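Local coordinates for protein lectin (Pleurotus ostreatus, PDB 6T0Q) that is a calcium-binding mushroom lectin that probably recognises galactose and N-acetylgalactosamine through domains related to carbohydrate-binding modules, at residues 109-114 / 161-166; 198-203 / 337-342; 235-240 / 287-292. All coordinates share one frame; numbering follows the deposited sequence.

Contact 1 of 3, residues 109-114 / 161-166; sequences WNLFAI and QLPSTN. With NAG (2-acetamido-2-deoxy-beta-D-glucopyranose), chain E.
Ala113 and Gln161 mark the nearest approach of strand 109-114 to loop 161-166, with CA atoms 5.3 Å apart; the backbones separate as the loop runs on toward Pro163. From Leu162 to Thr165 it folds into a type I turn, closed by a bond from Thr165 N to Leu162 O. One water ties the backbones together, donating to both Leu111 O (3.1 Å) and Gln161 O (2.8 Å). The side chains meet in a row. CB of Ala113 packs on CB of Gln161, whose amide end leads away from the strand. Leu111 has CG anti to its backbone N (chi1 177°), and its CD2 branch presses on the loop backbone, 3.4 Å from Gln161 O and 3.5 Å from Pro163 N. At the sugar end, CB of Pro163 lies near the plane of the Trp109 indole, at its edge, 3.9 Å from CH2. NAG spreads over one indole face, its N2 3.5 Å above the plane and offset toward the rim. C1, C3 and C5 lie over the pyrrole side, as in CH-pi contacts, while methyl C8 sits near CZ3 and is 3.7 Å from Pro163 CB. Asn58 and Thr60 complete this pocket on the adjacent strand 51-60; their Asn-Ile-Thr sequence is consistent with an N-linked glycan whose first sugar rests on a tryptophan platform at the end of a beta-sandwich strand.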
loop_
_atom_site.group_PDB
_atom_site.type_symbol
_atom_site.label_atom_id
_atom_site.label_comp_id
_atom_site.label_asym_id
_atom_site.label_seq_id
_atom_site.Cartn_x
_atom_site.Cartn_y
_atom_site.Cartn_z
ATOM N N TRP A 109 6.898 -19.934 -19.514
ATOM C CA TRP A 109 6.922 -19.702 -20.954
ATOM C C TRP A 109 6.331 -18.329 -21.224
ATOM O O TRP A 109 5.510 -17.834 -20.447
ATOM C CB TRP A 109 6.149 -20.779 -21.743
ATOM C CG TRP A 109 4.666 -20.863 -21.419
ATOM C CD1 TRP A 109 4.070 -21.733 -20.546
ATOM C CD2 TRP A 109 3.601 -20.073 -21.980
ATOM N NE1 TRP A 109 2.713 -21.519 -20.515
ATOM C CE2 TRP A 109 2.397 -20.510 -21.385
ATOM C CE3 TRP A 109 3.552 -19.031 -22.915
ATOM C CZ2 TRP A 109 1.154 -19.943 -21.693
ATOM C CZ3 TRP A 109 2.313 -18.461 -23.220
ATOM C CH2 TRP A 109 1.130 -18.925 -22.611
ATOM N N ASN A 110 6.756 -17.713 -22.330
ATOM C CA ASN A 110 6.262 -16.389 -22.691
ATOM C C ASN A 110 6.117 -16.277 -24.201
ATOM O O ASN A 110 7.027 -16.652 -24.948
ATOM C CB ASN A 110 7.189 -15.293 -22.152
ATOM C CG ASN A 110 7.155 -15.212 -20.640
ATOM O OD1 ASN A 110 6.240 -14.624 -20.069
ATOM N ND2 ASN A 110 8.136 -15.827 -19.982
ATOM N N LEU A 111 4.972 -15.756 -24.641
ATOM C CA LEU A 111 4.686 -15.580 -26.060
ATOM C C LEU A 111 5.026 -14.149 -26.461
ATOM O O LEU A 111 4.372 -13.198 -26.014
ATOM C CB LEU A 111 3.224 -15.888 -26.368
ATOM C CG LEU A 111 2.888 -15.648 -27.841
ATOM C CD1 LEU A 111 3.577 -16.697 -28.733
ATOM C CD2 LEU A 111 1.385 -15.660 -28.040
ATOM N N PHE A 112 6.038 -13.995 -27.314
ATOM C CA PHE A 112 6.391 -12.695 -27.867
ATOM C C PHE A 112 5.816 -12.593 -29.273
ATOM O O PHE A 112 5.920 -13.539 -30.061
ATOM C CB PHE A 112 7.908 -12.505 -27.863
ATOM C CG PHE A 112 8.504 -12.568 -26.483
ATOM C CD1 PHE A 112 8.867 -13.788 -25.920
ATOM C CD2 PHE A 112 8.643 -11.414 -25.724
ATOM C CE1 PHE A 112 9.382 -13.856 -24.634
ATOM C CE2 PHE A 112 9.162 -11.476 -24.433
ATOM C CZ PHE A 112 9.530 -12.694 -23.892
ATOM N N ALA A 113 5.178 -11.466 -29.573
ATOM C CA ALA A 113 4.566 -11.285 -30.881
ATOM C C ALA A 113 4.844 -9.873 -31.360
ATOM O O ALA A 113 4.790 -8.921 -30.577
ATOM C CB ALA A 113 3.055 -11.547 -30.853
ATOM N N ILE A 114 5.158 -9.746 -32.646
ATOM C CA ILE A 114 5.480 -8.455 -33.245
ATOM C C ILE A 114 4.729 -8.348 -34.559
ATOM O O ILE A 114 4.791 -9.262 -35.387
ATOM C CB ILE A 114 6.990 -8.280 -33.491
ATOM C CG1 ILE A 114 7.800 -8.549 -32.221
ATOM C CG2 ILE A 114 7.282 -6.855 -34.019
ATOM C CD1 ILE A 114 9.308 -8.537 -32.456
ATOM N N GLN A 161 -1.589 -12.221 -31.798
ATOM C CA GLN A 161 -0.681 -12.054 -30.670
ATOM C C GLN A 161 -1.138 -12.800 -29.430
ATOM O O GLN A 161 -0.421 -12.793 -28.423
ATOM C CB GLN A 161 -0.517 -10.565 -30.332
ATOM C CG GLN A 161 -1.709 -9.931 -29.612
ATOM C CD GLN A 161 -2.808 -9.480 -30.560
ATOM O OE1 GLN A 161 -2.903 -9.950 -31.688
ATOM N NE2 GLN A 161 -3.641 -8.554 -30.098
ATOM N N LEU A 162 -2.314 -13.444 -29.472
ATOM C CA LEU A 162 -2.817 -14.113 -28.278
ATOM C C LEU A 162 -2.277 -15.534 -28.195
ATOM O O LEU A 162 -2.114 -16.199 -29.226
ATOM C CB LEU A 162 -4.350 -14.147 -28.266
ATOM C CG LEU A 162 -5.038 -12.781 -28.230
ATOM C CD1 LEU A 162 -6.545 -12.934 -28.003
ATOM C CD2 LEU A 162 -4.425 -11.878 -27.170
ATOM N N PRO A 163 -1.980 -15.985 -26.976
ATOM C CA PRO A 163 -1.587 -17.389 -26.788
ATOM C C PRO A 163 -2.609 -18.383 -27.310
ATOM O O PRO A 163 -2.236 -19.516 -27.636
ATOM C CB PRO A 163 -1.418 -17.507 -25.266
ATOM C CG PRO A 163 -2.075 -16.280 -24.697
ATOM C CD PRO A 163 -1.897 -15.214 -25.727
ATOM N N SER A 164 -3.884 -18.000 -27.404
ATOM C CA SER A 164 -4.904 -18.895 -27.932
ATOM C C SER A 164 -4.759 -19.145 -29.428
ATOM O O SER A 164 -5.391 -20.073 -29.942
ATOM C CB SER A 164 -6.293 -18.331 -27.632
ATOM O OG SER A 164 -6.415 -17.006 -28.115
ATOM N N THR A 165 -3.965 -18.352 -30.141
ATOM C CA THR A 165 -3.719 -18.617 -31.553
ATOM C C THR A 165 -2.635 -19.680 -31.702
ATOM O O THR A 165 -1.576 -19.595 -31.072
ATOM C CB THR A 165 -3.320 -17.332 -32.278
ATOM O OG1 THR A 165 -4.454 -16.460 -32.343
ATOM C CG2 THR A 165 -2.828 -17.630 -33.690
ATOM N N ASN A 166 -2.910 -20.684 -32.529
ATOM C CA ASN A 166 -1.989 -21.790 -32.773
ATOM C C ASN A 166 -1.138 -21.460 -33.997
ATOM O O ASN A 166 -1.676 -21.272 -35.094
ATOM C CB ASN A 166 -2.785 -23.082 -32.991
ATOM C CG ASN A 166 -1.918 -24.335 -32.973
ATOM O OD1 ASN A 166 -0.707 -24.274 -33.175
ATOM N ND2 ASN A 166 -2.549 -25.488 -32.739
HETATM C C1 NAG E . 4.571 -22.537 -24.915
HETATM C C2 NAG E . 3.057 -22.747 -24.957
HETATM C C3 NAG E . 2.564 -23.405 -23.664
HETATM C C4 NAG E . 3.336 -24.686 -23.365
HETATM C C5 NAG E . 4.838 -24.389 -23.388
HETATM C C6 NAG E . 5.695 -25.620 -23.213
HETATM C C7 NAG E . 1.856 -21.148 -26.374
HETATM C C8 NAG E . 1.185 -19.806 -26.446
HETATM N N2 NAG E . 2.368 -21.487 -25.187
HETATM O O3 NAG E . 1.176 -23.677 -23.806
HETATM O O5 NAG E . 5.223 -23.789 -24.641
HETATM O O6 NAG E . 5.776 -26.360 -24.422
HETATM O O7 NAG E . 1.942 -21.885 -27.349
HETATM O O HOH W 1 1.983 -11.766 -27.346
#

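Contact 2 of 3, residues 198-203 / 337-342; sequences SNWIWT and GAFGVA
Phe339 N donates to Ser198 O at 2.9 Å, and Trp200 N reaches Gly337 O at the same length; these two bonds hold the short antiparallel pairing together. The second is bent at its hydrogen (134°), although the donor lies nearly along the C=O axis. A third, from Gly337 N to Trp200 O, is weak at 3.5 Å. Just beyond, the chain reverses in a type II turn from Ala338 to Val341, with Gly340 at a positive phi of 118°. A water bridges the indole and the turn: it accepts from NE1 of Trp200 (2.9 Å) and from Gly340 N (2.8 Å), and donates to Val341 O. Packing follows around the indole. Trp200 has CG anti to its carbonyl carbon (chi1 -62°); CD1 of the ring is 4.1 Å from Val341 CG2, and NE1 lies as far from Phe339 CD1, the two aromatic side chains crossing obliquely. On the other side of the strand, Asn199 OD1 approaches Ala338 CA at 3.5 Å. In one of its two conformers the Ser198 hydroxyl lies toward that of Thr291, and the Trp200 ring stacks with Trp344. The shared water satisfies NE1, the one polar atom of the indole, and ties it to the turn backbone without a side-chain acceptor from the turn.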
loop_
_atom_site.group_PDB
_atom_site.type_symbol
_atom_site.label_atom_id
_atom_site.label_comp_id
_atom_site.label_asym_id
_atom_site.label_seq_id
_atom_site.Cartn_x
_atom_site.Cartn_y
_atom_site.Cartn_z
ATOM N N SER A 198 12.460 14.239 -16.645
ATOM C CA SER A 198 12.748 14.265 -15.217
ATOM C C SER A 198 13.325 15.623 -14.830
ATOM O O SER A 198 13.651 16.455 -15.683
ATOM C CB SER A 198 13.715 13.138 -14.835
ATOM O OG SER A 198 13.176 11.883 -15.200
ATOM N N ASN A 199 13.435 15.850 -13.520
ATOM C CA ASN A 199 13.910 17.125 -12.992
ATOM C C ASN A 199 15.051 16.917 -12.013
ATOM O O ASN A 199 15.054 15.958 -11.236
ATOM C CB ASN A 199 12.805 17.898 -12.245
ATOM C CG ASN A 199 11.567 18.076 -13.067
ATOM O OD1 ASN A 199 11.480 18.993 -13.875
ATOM N ND2 ASN A 199 10.595 17.187 -12.876
ATOM N N TRP A 200 16.002 17.845 -12.027
ATOM C CA TRP A 200 16.899 17.976 -10.895
ATOM C C TRP A 200 16.114 18.537 -9.717
ATOM O O TRP A 200 15.431 19.560 -9.852
ATOM C CB TRP A 200 18.061 18.903 -11.237
ATOM C CG TRP A 200 18.945 18.444 -12.367
ATOM C CD1 TRP A 200 18.827 18.771 -13.690
ATOM C CD2 TRP A 200 20.103 17.609 -12.260
ATOM N NE1 TRP A 200 19.843 18.186 -14.414
ATOM C CE2 TRP A 200 20.641 17.470 -13.558
ATOM C CE3 TRP A 200 20.742 16.973 -11.191
ATOM C CZ2 TRP A 200 21.788 16.719 -13.818
ATOM C CZ3 TRP A 200 21.886 16.226 -11.452
ATOM C CH2 TRP A 200 22.395 16.108 -12.757
ATOM N N ILE A 201 16.176 17.858 -8.571
ATOM C CA ILE A 201 15.498 18.324 -7.367
ATOM C C ILE A 201 16.521 18.478 -6.248
ATOM O O ILE A 201 17.635 17.947 -6.305
ATOM C CB ILE A 201 14.345 17.388 -6.918
ATOM C CG1 ILE A 201 14.872 15.990 -6.551
ATOM C CG2 ILE A 201 13.271 17.298 -8.006
ATOM C CD1 ILE A 201 13.784 15.049 -5.989
ATOM N N TRP A 202 16.124 19.223 -5.220
ATOM C CA TRP A 202 16.914 19.355 -4.002
ATOM C C TRP A 202 15.969 19.797 -2.891
ATOM O O TRP A 202 14.760 19.932 -3.103
ATOM C CB TRP A 202 18.074 20.342 -4.190
ATOM C CG TRP A 202 19.232 20.118 -3.243
ATOM C CD1 TRP A 202 19.598 20.911 -2.179
ATOM C CD2 TRP A 202 20.176 19.035 -3.279
ATOM N NE1 TRP A 202 20.714 20.389 -1.567
ATOM C CE2 TRP A 202 21.083 19.235 -2.216
ATOM C CE3 TRP A 202 20.345 17.918 -4.114
ATOM C CZ2 TRP A 202 22.140 18.359 -1.962
ATOM C CZ3 TRP A 202 21.391 17.050 -3.861
ATOM C CH2 TRP A 202 22.282 17.279 -2.795
ATOM N N THR A 203 16.520 19.996 -1.695
ATOM C CA THR A 203 15.747 20.671 -0.663
ATOM C C THR A 203 15.655 22.160 -0.988
ATOM O O THR A 203 16.377 22.686 -1.844
ATOM C CB THR A 203 16.364 20.453 0.719
ATOM O OG1 THR A 203 17.794 20.458 0.612
ATOM C CG2 THR A 203 15.908 19.125 1.306
ATOM N N GLY A 337 15.423 22.417 -11.833
ATOM C CA GLY A 337 15.200 22.637 -13.255
ATOM C C GLY A 337 14.895 21.312 -13.933
ATOM O O GLY A 337 15.187 20.237 -13.401
ATOM N N ALA A 338 14.278 21.409 -15.109
ATOM C CA ALA A 338 14.094 20.202 -15.908
ATOM C C ALA A 338 15.444 19.736 -16.441
ATOM O O ALA A 338 16.379 20.526 -16.578
ATOM C CB ALA A 338 13.136 20.456 -17.073
ATOM N N PHE A 339 15.547 18.444 -16.750
ATOM C CA PHE A 339 16.794 17.934 -17.314
ATOM C C PHE A 339 17.183 18.756 -18.530
ATOM O O PHE A 339 16.353 19.017 -19.403
ATOM C CB PHE A 339 16.673 16.466 -17.721
ATOM C CG PHE A 339 17.919 15.939 -18.382
ATOM C CD1 PHE A 339 19.092 15.800 -17.648
ATOM C CD2 PHE A 339 17.937 15.632 -19.735
ATOM C CE1 PHE A 339 20.260 15.334 -18.246
ATOM C CE2 PHE A 339 19.099 15.157 -20.342
ATOM C CZ PHE A 339 20.263 15.013 -19.593
ATOM N N GLY A 340 18.449 19.185 -18.571
ATOM C CA GLY A 340 18.966 20.031 -19.638
ATOM C C GLY A 340 19.456 21.387 -19.163
ATOM O O GLY A 340 20.330 21.979 -19.801
ATOM N N VAL A 341 18.895 21.903 -18.061
ATOM C CA VAL A 341 19.285 23.228 -17.590
ATOM C C VAL A 341 20.772 23.278 -17.252
ATOM O O VAL A 341 21.380 22.283 -16.830
ATOM C CB VAL A 341 18.466 23.660 -16.360
ATOM C CG1 VAL A 341 17.012 23.895 -16.734
ATOM C CG2 VAL A 341 18.602 22.613 -15.241
ATOM N N ALA A 342 21.354 24.461 -17.438
ATOM C CA ALA A 342 22.637 24.796 -16.840
ATOM C C ALA A 342 22.560 24.615 -15.321
ATOM O O ALA A 342 21.492 24.776 -14.722
ATOM C CB ALA A 342 23.008 26.243 -17.181
HETATM O O HOH W 2 20.623 19.457 -16.887
#

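Contact 3 of 3, residues 235-240 / 287-292; sequences LIAADD and GVIATI. With CA (calcium ion), chain G.
Ile236 and Val288 supply the bumps on one face of this antiparallel pair, and Ala290 and Ala238 supply the hollows opposite them. Large faces small in both non-hydrogen-bonded pairs, so the two big side chains sit diagonally. Val288 CG2, anti to its backbone N, fills the dip over Ala238, 4.0 Å from Ala238 CB and 3.5 Å from Ala237 O, while also meeting Ile236 CG1 at 4.2 Å. The low methyl of Ala290 fits beside Ile236, CB to CB 4.1 Å, and lies 3.3 Å from Leu235 O. On the opposite face Ile289 is the bump and Ala237 the hollow across from it, Ile289 CG2 lying 4.3 Å from Ala237 CB, flanked by the pairs Leu235 with Thr291 and Asp239 with Gly287. The strand axes run 4.7 Å apart at 180°, joined by six backbone hydrogen bonds in three two-way pairs. Beyond the ladder a cis peptide precedes Asp240. Asp239 has CG anti to its N (chi1 -175°), and its OD1 binds calcium at 2.6 Å; Asp240 OD2 does likewise, and Asn281, Gly283 and Pro285 complete the site. OD2 of Asp239 accepts from Trp344 NE1. Strand 261-265 pairs with the outer side of 229-239; that of 287-292 bonds to strand 199-202 at Val288 and to 301-305 farther on, at Ile292. Ile236 and Val288 face Ile277 of strand 273-281 in the other sheet of the sandwich, whereas Ile289 packs on Trp200 of strand 199-202.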
loop_
_atom_site.group_PDB
_atom_site.type_symbol
_atom_site.label_atom_id
_atom_site.label_comp_id
_atom_site.label_asym_id
_atom_site.label_seq_id
_atom_site.Cartn_x
_atom_site.Cartn_y
_atom_site.Cartn_z
ATOM N N LEU A 235 17.434 4.903 -13.177
ATOM C CA LEU A 235 18.523 5.698 -13.722
ATOM C C LEU A 235 18.700 6.920 -12.829
ATOM O O LEU A 235 17.721 7.615 -12.556
ATOM C CB LEU A 235 18.197 6.122 -15.155
ATOM C CG LEU A 235 19.226 7.027 -15.819
ATOM C CD1 LEU A 235 20.520 6.264 -15.993
ATOM C CD2 LEU A 235 18.681 7.525 -17.159
ATOM N N ILE A 236 19.923 7.187 -12.361
ATOM C CA ILE A 236 20.112 8.240 -11.363
ATOM C C ILE A 236 21.479 8.904 -11.517
ATOM O O ILE A 236 22.474 8.262 -11.873
ATOM C CB ILE A 236 19.927 7.662 -9.940
ATOM C CG1 ILE A 236 20.092 8.734 -8.859
ATOM C CG2 ILE A 236 20.905 6.501 -9.687
ATOM C CD1 ILE A 236 19.593 8.216 -7.487
ATOM N N ALA A 237 21.524 10.207 -11.227
ATOM C CA ALA A 237 22.775 10.950 -11.122
ATOM C C ALA A 237 22.580 12.075 -10.117
ATOM O O ALA A 237 21.452 12.506 -9.861
ATOM C CB ALA A 237 23.223 11.514 -12.480
ATOM N N ALA A 238 23.688 12.559 -9.549
ATOM C CA ALA A 238 23.612 13.628 -8.561
ATOM C C ALA A 238 24.874 14.476 -8.588
ATOM O O ALA A 238 25.967 13.990 -8.891
ATOM C CB ALA A 238 23.405 13.090 -7.136
ATOM N N ASP A 239 24.697 15.754 -8.260
ATOM C CA ASP A 239 25.778 16.690 -7.969
ATOM C C ASP A 239 25.677 16.999 -6.477
ATOM O O ASP A 239 24.771 17.731 -6.066
ATOM C CB ASP A 239 25.615 17.957 -8.817
ATOM C CG ASP A 239 26.779 18.936 -8.672
ATOM O OD1 ASP A 239 27.624 18.764 -7.770
ATOM O OD2 ASP A 239 26.850 19.882 -9.484
ATOM N N ASP A 240 26.588 16.463 -5.656
ATOM C CA ASP A 240 27.838 15.784 -6.022
ATOM C C ASP A 240 27.804 14.258 -6.039
ATOM O O ASP A 240 28.589 13.633 -6.749
ATOM C CB ASP A 240 28.940 16.199 -5.034
ATOM C CG ASP A 240 29.608 17.492 -5.420
ATOM O OD1 ASP A 240 30.439 17.464 -6.351
ATOM O OD2 ASP A 240 29.286 18.534 -4.812
ATOM N N GLY A 287 22.033 18.995 -7.038
ATOM C CA GLY A 287 20.780 18.413 -7.487
ATOM C C GLY A 287 20.917 16.909 -7.598
ATOM O O GLY A 287 22.019 16.368 -7.712
ATOM N N VAL A 288 19.769 16.238 -7.553
ATOM C CA VAL A 288 19.697 14.816 -7.871
ATOM C C VAL A 288 18.567 14.626 -8.875
ATOM O O VAL A 288 17.546 15.321 -8.818
ATOM C CB VAL A 288 19.501 13.939 -6.608
ATOM C CG1 VAL A 288 18.224 14.296 -5.893
ATOM C CG2 VAL A 288 19.509 12.427 -6.959
ATOM N N ILE A 289 18.764 13.712 -9.818
ATOM C CA ILE A 289 17.780 13.454 -10.863
ATOM C C ILE A 289 17.686 11.949 -11.048
ATOM O O ILE A 289 18.690 11.240 -10.919
ATOM C CB ILE A 289 18.161 14.178 -12.177
ATOM C CG1 ILE A 289 17.057 14.038 -13.227
ATOM C CG2 ILE A 289 19.485 13.660 -12.734
ATOM C CD1 ILE A 289 17.320 14.923 -14.463
ATOM N N ALA A 290 16.474 11.455 -11.313
ATOM C CA ALA A 290 16.289 10.022 -11.487
ATOM C C ALA A 290 15.039 9.763 -12.308
ATOM O O ALA A 290 14.101 10.565 -12.319
ATOM C CB ALA A 290 16.186 9.281 -10.150
ATOM N N THR A 291 15.052 8.633 -12.999
ATOM C CA THR A 291 13.898 8.113 -13.715
ATOM C C THR A 291 13.754 6.662 -13.303
ATOM O O THR A 291 14.746 5.930 -13.258
ATOM C CB THR A 291 14.068 8.230 -15.237
ATOM O OG1 THR A 291 14.317 9.599 -15.584
ATOM C CG2 THR A 291 12.799 7.737 -15.968
ATOM N N ILE A 292 12.534 6.250 -12.986
ATOM C CA ILE A 292 12.266 4.906 -12.488
ATOM C C ILE A 292 11.110 4.332 -13.285
ATOM O O ILE A 292 10.055 4.968 -13.389
ATOM C CB ILE A 292 11.911 4.905 -10.988
ATOM C CG1 ILE A 292 13.049 5.483 -10.146
ATOM C CG2 ILE A 292 11.539 3.479 -10.533
ATOM C CD1 ILE A 292 12.600 5.841 -8.725
HETATM CA CA CA G . 28.066 20.537 -5.966
#

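Overall arrangement
Contact 1 comes first along the chain and belongs to the N-terminal half, on the sheet that holds strands 51-60 and 109-118; its centre lies 41 Å from contact 2 and 38 Å from contact 3, across the chain's centre. Contacts 2 and 3 share the C-terminal half, centres 9 Å apart, and contact 3 falls in sequence between the two segments of contact 2. They touch directly: Ile201 N meets Val288 O at 2.9 Å, a probable hydrogen bond. Strand 199-202 thereby bridges strands 331-338 and 287-296, joining two sheets near one calcium, while contact 1 lies at an end of the other half where a NAG, probably N-linked, is bound.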